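Topoisomerase I-like protein (Leishmania donovani, PDB 2B9S) relaxes supercoiled DNA as the large subunit of a heterodimeric type IB topoisomerase, probably cutting and resealing one strand at a time through a transient covalent link. Local coordinates at residues 247-252 / 385-390; 258-263 / 284-289; 392-397 / 421-426. All coordinates share one frame; numbering follows the deposited sequence.

Interaction 1: residues 247-252 / 385-390; sequences EKARKL and FRTYNA. With VO4 (vanadate ion), chain F.
Leu252 sets CD2 between the Phe385 ring and Tyr388 CB, while CD1 meets the phenyl ring at CZ, where segments 247-252 and 385-390 cross at -79°. Leu252 CD2 sits over the centre of the Phe385 ring, 3.8 Å from the centroid, in a CH-pi contact, and reaches Tyr388 CB at 3.7 Å. CG of Leu252 lies anti to the backbone N (chi1 175°). A branched side chain suits a place with two aromatic neighbours. Ala249 supplies the close point of the crossing: its CA is 4.7 Å from that of Tyr388, and its small CB rests on Thr387 CG2 at 3.7 Å.

The other flank of helix 236-266 is partly exposed and polar. There Arg250 NH1 binds Glu247 OE2 in the guanidinium plane at 3.1 Å, and both residues also pair with the small subunit, Glu247 with Arg26 of that chain.

On the opposite helix, Arg386 turns from the apolar seam and its NH2 donates a nearly straight bond (167°) to vanadate O1 at 2.8 Å; Tyr22 of the small subunit bonds its NE. One helix thus carries an apolar face and a vanadate-facing side, where His429 and Arg290 also bond the vanadate, consistent with stabilising a transition state's negative charge.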
loop_
_atom_site.group_PDB
_atom_site.type_symbol
_atom_site.label_atom_id
_atom_site.label_comp_id
_atom_site.label_asym_id
_atom_site.label_seq_id
_atom_site.Cartn_x
_atom_site.Cartn_y
_atom_site.Cartn_z
ATOM N N GLU D 247 -3.804 2.820 -19.838
ATOM C CA GLU D 247 -3.838 2.404 -21.241
ATOM C C GLU D 247 -3.876 0.887 -21.404
ATOM O O GLU D 247 -4.474 0.413 -22.367
ATOM C CB GLU D 247 -2.700 3.023 -22.065
ATOM C CG GLU D 247 -2.798 4.560 -22.220
ATOM C CD GLU D 247 -4.006 5.014 -23.031
ATOM O OE1 GLU D 247 -4.082 4.672 -24.223
ATOM O OE2 GLU D 247 -4.878 5.718 -22.488
ATOM N N LYS D 248 -3.261 0.110 -20.492
ATOM C CA LYS D 248 -3.496 -1.347 -20.573
ATOM C C LYS D 248 -4.879 -1.827 -20.144
ATOM O O LYS D 248 -5.383 -2.795 -20.705
ATOM C CB LYS D 248 -2.335 -2.303 -20.170
ATOM C CG LYS D 248 -1.364 -1.920 -19.116
ATOM C CD LYS D 248 -0.203 -2.951 -19.126
ATOM C CE LYS D 248 0.455 -3.106 -17.746
ATOM N NZ LYS D 248 1.567 -4.085 -17.775
ATOM N N ALA D 249 -5.486 -1.161 -19.166
ATOM C CA ALA D 249 -6.875 -1.461 -18.788
ATOM C C ALA D 249 -7.874 -1.243 -19.957
ATOM O O ALA D 249 -8.810 -2.040 -20.134
ATOM C CB ALA D 249 -7.292 -0.657 -17.557
ATOM N N ARG D 250 -7.654 -0.159 -20.722
ATOM C CA ARG D 250 -8.381 0.178 -21.959
ATOM C C ARG D 250 -8.149 -0.844 -23.073
ATOM O O ARG D 250 -9.069 -1.124 -23.858
ATOM C CB ARG D 250 -7.981 1.568 -22.481
ATOM C CG ARG D 250 -8.421 2.721 -21.610
ATOM C CD ARG D 250 -7.981 4.079 -22.163
ATOM N NE ARG D 250 -8.917 4.613 -23.164
ATOM C CZ ARG D 250 -8.678 5.650 -23.973
ATOM N NH1 ARG D 250 -7.527 6.311 -23.929
ATOM N NH2 ARG D 250 -9.603 6.031 -24.843
ATOM N N LYS D 251 -6.929 -1.376 -23.164
ATOM C CA LYS D 251 -6.622 -2.415 -24.149
ATOM C C LYS D 251 -7.252 -3.745 -23.767
ATOM O O LYS D 251 -7.624 -4.542 -24.644
ATOM C CB LYS D 251 -5.130 -2.553 -24.355
ATOM N N LEU D 252 -7.383 -3.992 -22.462
ATOM C CA LEU D 252 -8.119 -5.168 -21.962
ATOM C C LEU D 252 -9.606 -5.111 -22.320
ATOM O O LEU D 252 -10.204 -6.131 -22.650
ATOM C CB LEU D 252 -7.948 -5.329 -20.443
ATOM C CG LEU D 252 -8.735 -6.429 -19.715
ATOM C CD1 LEU D 252 -8.395 -7.819 -20.252
ATOM C CD2 LEU D 252 -8.486 -6.341 -18.222
ATOM N N PHE D 385 -7.359 -6.350 -14.441
ATOM C CA PHE D 385 -8.819 -6.542 -14.421
ATOM C C PHE D 385 -9.489 -5.691 -13.367
ATOM O O PHE D 385 -10.682 -5.352 -13.453
ATOM C CB PHE D 385 -9.169 -8.007 -14.162
ATOM C CG PHE D 385 -9.078 -8.880 -15.380
ATOM C CD1 PHE D 385 -7.876 -9.489 -15.721
ATOM C CD2 PHE D 385 -10.203 -9.084 -16.191
ATOM C CE1 PHE D 385 -7.788 -10.311 -16.855
ATOM C CE2 PHE D 385 -10.136 -9.897 -17.326
ATOM C CZ PHE D 385 -8.930 -10.509 -17.668
ATOM N N ARG D 386 -8.719 -5.355 -12.351
ATOM C CA ARG D 386 -9.239 -4.615 -11.224
ATOM C C ARG D 386 -9.337 -3.122 -11.599
ATOM O O ARG D 386 -10.343 -2.461 -11.306
ATOM C CB ARG D 386 -8.330 -4.869 -10.017
ATOM C CG ARG D 386 -9.013 -4.829 -8.715
ATOM C CD ARG D 386 -8.035 -5.234 -7.589
ATOM N NE ARG D 386 -8.349 -4.489 -6.381
ATOM C CZ ARG D 386 -9.321 -4.800 -5.540
ATOM N NH1 ARG D 386 -10.086 -5.868 -5.750
ATOM N NH2 ARG D 386 -9.506 -4.062 -4.459
ATOM N N THR D 387 -8.276 -2.620 -12.238
ATOM C CA THR D 387 -8.249 -1.296 -12.873
ATOM C C THR D 387 -9.334 -1.170 -13.949
ATOM O O THR D 387 -10.034 -0.153 -14.019
ATOM C CB THR D 387 -6.875 -1.023 -13.552
ATOM O OG1 THR D 387 -5.820 -1.278 -12.625
ATOM C CG2 THR D 387 -6.775 0.419 -14.042
ATOM N N TYR D 388 -9.434 -2.198 -14.792
ATOM C CA TYR D 388 -10.461 -2.288 -15.823
ATOM C C TYR D 388 -11.875 -2.243 -15.232
ATOM O O TYR D 388 -12.725 -1.478 -15.695
ATOM C CB TYR D 388 -10.268 -3.556 -16.670
ATOM C CG TYR D 388 -11.500 -3.941 -17.463
ATOM C CD1 TYR D 388 -11.807 -3.304 -18.674
ATOM C CD2 TYR D 388 -12.375 -4.918 -16.984
ATOM C CE1 TYR D 388 -12.954 -3.631 -19.383
ATOM C CE2 TYR D 388 -13.515 -5.263 -17.684
ATOM C CZ TYR D 388 -13.805 -4.622 -18.884
ATOM O OH TYR D 388 -14.944 -4.978 -19.583
ATOM N N ASN D 389 -12.113 -3.056 -14.215
ATOM C CA ASN D 389 -13.416 -3.131 -13.575
ATOM C C ASN D 389 -13.843 -1.841 -12.899
ATOM O O ASN D 389 -15.015 -1.493 -12.930
ATOM C CB ASN D 389 -13.461 -4.272 -12.559
ATOM C CG ASN D 389 -13.847 -5.589 -13.187
ATOM O OD1 ASN D 389 -14.893 -5.684 -13.834
ATOM N ND2 ASN D 389 -13.004 -6.617 -13.014
ATOM N N ALA D 390 -12.901 -1.156 -12.258
ATOM C CA ALA D 390 -13.209 0.072 -11.536
ATOM C C ALA D 390 -13.545 1.182 -12.525
ATOM O O ALA D 390 -14.512 1.924 -12.343
ATOM C CB ALA D 390 -12.046 0.473 -10.651
HETATM V V VO4 F . -5.880 -2.286 -4.131
HETATM O O1 VO4 F . -7.578 -2.132 -3.794
HETATM O O2 VO4 F . -5.145 -3.830 -4.563
#

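Interaction 2: residues 258-263 / 284-289; sequences DIRASY and IDRLAL
Arg260 grips the Asp285 carboxylate side-on, NE donating to OD2 at 2.7 Å and NH2 to OD1 at 2.9 Å. The two planes are nearly coplanar, 16° apart, and both oxygens use their syn lone pairs, the arrangement that lets a guanidinium and a carboxylate match two bonds at once. Tyr263 adds a third bond: its OH donates to Asp285 OD2 at 2.8 Å from the anti side, somewhat out of the carboxylate plane. The buried OD2 therefore accepts from two donors, and aspartate fits because its short chain keeps the charge close to helix 272-287.

Outward of this pair, the guanidinium of Arg286 lies flat on that of Arg260, centres 3.8 Å apart, and Arg286 NH1 sits over the centre of the Arg260 guanidinium. Bends at chi2 and chi3 fold the Arg286 chain back over its neighbour. Asp285 probably offsets some of the repulsion between the like charges, and a water bridges Tyr263 OH and Arg286 NH1, weakly at the arginine.

The packing beneath is aromatic and apolar. Tyr263 CG takes the crowded position between backbone N and carbonyl carbon (chi1 70°), and its side chain touches Met281 and Ala278 of helix 272-287. The whole is a bidentate salt bridge with an arginine-arginine stack, joining two successive helices of the type IB topoisomerase catalytic core, close to helix 384-400.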
loop_
_atom_site.group_PDB
_atom_site.type_symbol
_atom_site.label_atom_id
_atom_site.label_comp_id
_atom_site.label_asym_id
_atom_site.label_seq_id
_atom_site.Cartn_x
_atom_site.Cartn_y
_atom_site.Cartn_z
ATOM N N ASP D 258 -13.017 -11.989 -25.795
ATOM C CA ASP D 258 -12.242 -13.112 -26.306
ATOM C C ASP D 258 -11.629 -13.957 -25.181
ATOM O O ASP D 258 -11.286 -15.134 -25.387
ATOM C CB ASP D 258 -11.122 -12.596 -27.218
ATOM C CG ASP D 258 -11.597 -11.514 -28.210
ATOM O OD1 ASP D 258 -11.490 -11.767 -29.434
ATOM O OD2 ASP D 258 -12.053 -10.413 -27.781
ATOM N N ILE D 259 -11.471 -13.340 -24.007
ATOM C CA ILE D 259 -10.848 -13.965 -22.840
ATOM C C ILE D 259 -11.899 -14.830 -22.156
ATOM O O ILE D 259 -11.591 -15.938 -21.704
ATOM C CB ILE D 259 -10.262 -12.884 -21.857
ATOM C CG1 ILE D 259 -8.889 -12.413 -22.335
ATOM C CG2 ILE D 259 -10.155 -13.410 -20.429
ATOM C CD1 ILE D 259 -8.499 -11.048 -21.858
ATOM N N ARG D 260 -13.128 -14.294 -22.108
ATOM C CA ARG D 260 -14.303 -14.921 -21.507
ATOM C C ARG D 260 -14.820 -16.124 -22.279
ATOM O O ARG D 260 -15.345 -17.075 -21.686
ATOM C CB ARG D 260 -15.428 -13.903 -21.392
ATOM C CG ARG D 260 -15.098 -12.760 -20.487
ATOM C CD ARG D 260 -16.166 -11.705 -20.505
ATOM N NE ARG D 260 -15.831 -10.698 -19.518
ATOM C CZ ARG D 260 -16.464 -9.545 -19.346
ATOM N NH1 ARG D 260 -17.499 -9.213 -20.110
ATOM N NH2 ARG D 260 -16.042 -8.710 -18.401
ATOM N N ALA D 261 -14.708 -16.062 -23.604
ATOM C CA ALA D 261 -15.073 -17.167 -24.462
ATOM C C ALA D 261 -14.024 -18.251 -24.285
ATOM O O ALA D 261 -14.336 -19.441 -24.332
ATOM C CB ALA D 261 -15.139 -16.707 -25.922
ATOM N N SER D 262 -12.779 -17.830 -24.079
ATOM C CA SER D 262 -11.665 -18.749 -23.818
ATOM C C SER D 262 -11.798 -19.500 -22.480
ATOM O O SER D 262 -11.695 -20.731 -22.457
ATOM C CB SER D 262 -10.330 -18.008 -23.899
ATOM O OG SER D 262 -9.229 -18.897 -23.866
ATOM N N TYR D 263 -12.051 -18.787 -21.378
ATOM C CA TYR D 263 -12.216 -19.487 -20.092
ATOM C C TYR D 263 -13.528 -20.271 -19.965
ATOM O O TYR D 263 -13.589 -21.269 -19.235
ATOM C CB TYR D 263 -11.906 -18.620 -18.855
ATOM C CG TYR D 263 -12.862 -17.485 -18.473
ATOM C CD1 TYR D 263 -14.167 -17.736 -18.049
ATOM C CD2 TYR D 263 -12.414 -16.156 -18.460
ATOM C CE1 TYR D 263 -15.011 -16.689 -17.677
ATOM C CE2 TYR D 263 -13.240 -15.110 -18.067
ATOM C CZ TYR D 263 -14.528 -15.377 -17.679
ATOM O OH TYR D 263 -15.338 -14.328 -17.301
ATOM N N ILE D 284 -11.725 -13.268 -10.925
ATOM C CA ILE D 284 -10.918 -12.051 -11.080
ATOM C C ILE D 284 -11.587 -11.065 -12.053
ATOM O O ILE D 284 -11.636 -9.848 -11.795
ATOM C CB ILE D 284 -9.471 -12.393 -11.532
ATOM C CG1 ILE D 284 -8.722 -13.136 -10.411
ATOM C CG2 ILE D 284 -8.718 -11.152 -11.985
ATOM C CD1 ILE D 284 -7.393 -13.741 -10.824
ATOM N N ASP D 285 -12.116 -11.605 -13.150
ATOM C CA ASP D 285 -12.896 -10.833 -14.114
ATOM C C ASP D 285 -14.195 -10.279 -13.520
ATOM O O ASP D 285 -14.387 -9.057 -13.498
ATOM C CB ASP D 285 -13.192 -11.679 -15.359
ATOM C CG ASP D 285 -14.124 -10.983 -16.357
ATOM O OD1 ASP D 285 -14.382 -9.767 -16.238
ATOM O OD2 ASP D 285 -14.598 -11.673 -17.274
ATOM N N ARG D 286 -15.076 -11.162 -13.035
ATOM C CA ARG D 286 -16.447 -10.744 -12.700
ATOM C C ARG D 286 -16.562 -10.067 -11.347
ATOM O O ARG D 286 -17.401 -9.182 -11.169
ATOM C CB ARG D 286 -17.461 -11.907 -12.803
ATOM C CG ARG D 286 -17.539 -12.650 -14.139
ATOM C CD ARG D 286 -17.293 -11.778 -15.379
ATOM N NE ARG D 286 -18.319 -10.767 -15.644
ATOM C CZ ARG D 286 -18.990 -10.638 -16.792
ATOM N NH1 ARG D 286 -18.769 -11.456 -17.822
ATOM N NH2 ARG D 286 -19.892 -9.676 -16.916
ATOM N N LEU D 287 -15.711 -10.482 -10.406
ATOM C CA LEU D 287 -15.742 -9.996 -9.023
ATOM C C LEU D 287 -14.574 -9.084 -8.636
ATOM O O LEU D 287 -14.534 -8.595 -7.503
ATOM C CB LEU D 287 -15.781 -11.181 -8.039
ATOM C CG LEU D 287 -16.950 -12.162 -8.044
ATOM C CD1 LEU D 287 -16.735 -13.148 -6.940
ATOM C CD2 LEU D 287 -18.270 -11.418 -7.869
ATOM N N ALA D 288 -13.637 -8.883 -9.562
ATOM C CA ALA D 288 -12.398 -8.103 -9.355
ATOM C C ALA D 288 -11.590 -8.482 -8.097
ATOM O O ALA D 288 -11.119 -7.607 -7.378
ATOM C CB ALA D 288 -12.671 -6.558 -9.425
ATOM N N LEU D 289 -11.437 -9.781 -7.830
ATOM C CA LEU D 289 -10.573 -10.228 -6.724
ATOM C C LEU D 289 -9.096 -9.983 -7.047
ATOM O O LEU D 289 -8.669 -10.046 -8.221
ATOM C CB LEU D 289 -10.776 -11.728 -6.403
ATOM C CG LEU D 289 -12.180 -12.278 -6.089
ATOM C CD1 LEU D 289 -12.107 -13.711 -5.484
ATOM C CD2 LEU D 289 -13.003 -11.357 -5.201
HETATM O O HOH W 1 -18.480 -14.514 -17.515
#

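Interaction 3: residues 392-397 / 421-426; sequences ITLDRW and TEVAIL
Glu422 OE1 lies between Thr393 and Trp397, 3.4 Å from Thr393 CG2 and 3.1 Å from Trp397 CE3. It meets the indole at the edge, near the ring plane, where the C-H groups carry slight positive charge; the carboxylate and ring planes stand 52° apart. Glutamate can reach here because its chain is long and bends at chi2 (-149°), while its aliphatic CB lies 4.0 Å from Trp397 CZ3.

Thr393 faces helix 411-427 with both branches. CG2 is anti to the backbone N and approaches Val423 CG2 at 4.0 Å as well as the carboxylate, while OG1 passes 3.7 Å from Leu426 CD2. That hydroxyl is hydrogen-bonded to the carbonyl oxygen of Asn389, one turn earlier in its own helix, which lets a polar group sit among methyls without needing a partner across the interface. Beside it, the contact of Leu394 CD1 with Val423 CG2 is looser.

The axes of the two segments run 9.6 Å apart at an angle of 148°, roughly antiparallel, a spacing bridged by Thr393, Val423 and the longer Glu422 and Trp397. Further out, Trp397 meets the ring of Tyr415 and also touches Ala419. On the buried flank Leu394 packs on Ile23, and Val423 on Ser18, of the small subunit.

No hydrogen bond or salt bridge joins the two segments. Their cohesion rests on van der Waals contact, with a probable weak electrostatic attraction between the carboxylate and the indole edge, so shape counts for more here than directional bonding.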
loop_
_atom_site.group_PDB
_atom_site.type_symbol
_atom_site.label_atom_id
_atom_site.label_comp_id
_atom_site.label_asym_id
_atom_site.label_seq_id
_atom_site.Cartn_x
_atom_site.Cartn_y
_atom_site.Cartn_z
ATOM N N ILE D 392 -14.323 0.890 -15.932
ATOM C CA ILE D 392 -15.455 0.571 -16.785
ATOM C C ILE D 392 -16.783 0.701 -16.046
ATOM O O ILE D 392 -17.808 0.956 -16.665
ATOM C CB ILE D 392 -15.306 -0.825 -17.471
ATOM C CG1 ILE D 392 -15.933 -0.821 -18.881
ATOM C CG2 ILE D 392 -15.906 -1.950 -16.606
ATOM C CD1 ILE D 392 -15.499 0.347 -19.795
ATOM N N THR D 393 -16.755 0.533 -14.729
ATOM C CA THR D 393 -17.941 0.687 -13.887
ATOM C C THR D 393 -18.377 2.159 -13.801
ATOM O O THR D 393 -19.572 2.454 -13.763
ATOM C CB THR D 393 -17.683 0.118 -12.473
ATOM O OG1 THR D 393 -17.590 -1.308 -12.545
ATOM C CG2 THR D 393 -18.781 0.498 -11.501
ATOM N N LEU D 394 -17.413 3.076 -13.770
ATOM C CA LEU D 394 -17.736 4.503 -13.735
ATOM C C LEU D 394 -18.212 4.989 -15.113
ATOM O O LEU D 394 -19.186 5.739 -15.216
ATOM C CB LEU D 394 -16.549 5.340 -13.228
ATOM C CG LEU D 394 -16.879 6.767 -12.765
ATOM C CD1 LEU D 394 -17.609 6.745 -11.443
ATOM C CD2 LEU D 394 -15.646 7.654 -12.657
ATOM N N ASP D 395 -17.513 4.545 -16.151
ATOM C CA ASP D 395 -17.849 4.844 -17.532
ATOM C C ASP D 395 -19.304 4.455 -17.807
ATOM O O ASP D 395 -20.129 5.319 -18.128
ATOM C CB ASP D 395 -16.889 4.091 -18.463
ATOM C CG ASP D 395 -16.793 4.710 -19.852
ATOM O OD1 ASP D 395 -16.662 5.954 -19.948
ATOM O OD2 ASP D 395 -16.815 3.948 -20.853
ATOM N N ARG D 396 -19.613 3.164 -17.644
ATOM C CA ARG D 396 -20.961 2.632 -17.843
ATOM C C ARG D 396 -22.030 3.436 -17.090
ATOM O O ARG D 396 -23.044 3.800 -17.672
ATOM C CB ARG D 396 -21.020 1.155 -17.467
ATOM N N TRP D 397 -21.801 3.723 -15.813
ATOM C CA TRP D 397 -22.768 4.459 -15.000
ATOM C C TRP D 397 -23.056 5.855 -15.594
ATOM O O TRP D 397 -24.215 6.250 -15.708
ATOM C CB TRP D 397 -22.268 4.553 -13.550
ATOM C CG TRP D 397 -23.125 5.361 -12.575
ATOM C CD1 TRP D 397 -23.439 6.696 -12.657
ATOM C CD2 TRP D 397 -23.726 4.888 -11.357
ATOM N NE1 TRP D 397 -24.209 7.070 -11.580
ATOM C CE2 TRP D 397 -24.403 5.984 -10.768
ATOM C CE3 TRP D 397 -23.766 3.643 -10.709
ATOM C CZ2 TRP D 397 -25.103 5.876 -9.556
ATOM C CZ3 TRP D 397 -24.472 3.534 -9.504
ATOM C CH2 TRP D 397 -25.127 4.643 -8.943
ATOM N N THR D 421 -19.149 5.396 -5.009
ATOM C CA THR D 421 -19.539 4.398 -3.994
ATOM C C THR D 421 -19.729 3.024 -4.637
ATOM O O THR D 421 -19.329 2.017 -4.066
ATOM C CB THR D 421 -20.841 4.823 -3.229
ATOM O OG1 THR D 421 -20.614 6.041 -2.516
ATOM C CG2 THR D 421 -21.324 3.750 -2.217
ATOM N N GLU D 422 -20.322 2.971 -5.826
ATOM C CA GLU D 422 -20.480 1.682 -6.496
ATOM C C GLU D 422 -19.120 1.043 -6.847
ATOM O O GLU D 422 -18.943 -0.171 -6.710
ATOM C CB GLU D 422 -21.357 1.803 -7.737
ATOM C CG GLU D 422 -22.011 0.470 -8.128
ATOM C CD GLU D 422 -22.232 0.321 -9.636
ATOM O OE1 GLU D 422 -21.880 1.254 -10.401
ATOM O OE2 GLU D 422 -22.748 -0.742 -10.060
ATOM N N VAL D 423 -18.191 1.875 -7.314
ATOM C CA VAL D 423 -16.798 1.490 -7.580
ATOM C C VAL D 423 -16.094 0.970 -6.309
ATOM O O VAL D 423 -15.472 -0.084 -6.342
ATOM C CB VAL D 423 -15.996 2.686 -8.197
ATOM C CG1 VAL D 423 -14.529 2.301 -8.461
ATOM C CG2 VAL D 423 -16.678 3.182 -9.487
ATOM N N ALA D 424 -16.231 1.697 -5.200
ATOM C CA ALA D 424 -15.622 1.335 -3.927
ATOM C C ALA D 424 -16.165 0.025 -3.337
ATOM O O ALA D 424 -15.410 -0.741 -2.719
ATOM C CB ALA D 424 -15.776 2.480 -2.936
ATOM N N ILE D 425 -17.462 -0.231 -3.523
ATOM C CA ILE D 425 -18.097 -1.496 -3.093
ATOM C C ILE D 425 -17.561 -2.706 -3.868
ATOM O O ILE D 425 -17.226 -3.729 -3.262
ATOM C CB ILE D 425 -19.649 -1.425 -3.164
ATOM C CG1 ILE D 425 -20.188 -0.715 -1.923
ATOM C CG2 ILE D 425 -20.285 -2.829 -3.306
ATOM C CD1 ILE D 425 -21.597 -0.177 -2.072
ATOM N N LEU D 426 -17.461 -2.566 -5.191
ATOM C CA LEU D 426 -16.880 -3.578 -6.067
ATOM C C LEU D 426 -15.445 -3.944 -5.650
ATOM O O LEU D 426 -15.049 -5.124 -5.678
ATOM C CB LEU D 426 -16.899 -3.072 -7.520
ATOM C CG LEU D 426 -16.135 -3.867 -8.591
ATOM C CD1 LEU D 426 -16.914 -5.104 -9.070
ATOM C CD2 LEU D 426 -15.750 -2.994 -9.773
#

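Overall arrangement
The three contacts join four helices of the catalytic core. Interactions 1 and 2 share helix 236-266, and interactions 1 and 3 share helix 384-400. Interaction 1 is the buried one and is apolar across its seam; the other two are partly buried, interaction 2 being held by charge and interaction 3 by mixed van der Waals contact. Asn389 connects all three: its ND2 bonds to Asp285 O of interaction 2, and its carbonyl oxygen lies against Leu426 of interaction 3. Leu252 also touches Ile259 along helix 236-266. Interactions 2 and 3, with centres about 17 Å apart, do not touch. Of the three, interaction 1 alone includes a residue that contacts the vanadate, Arg386.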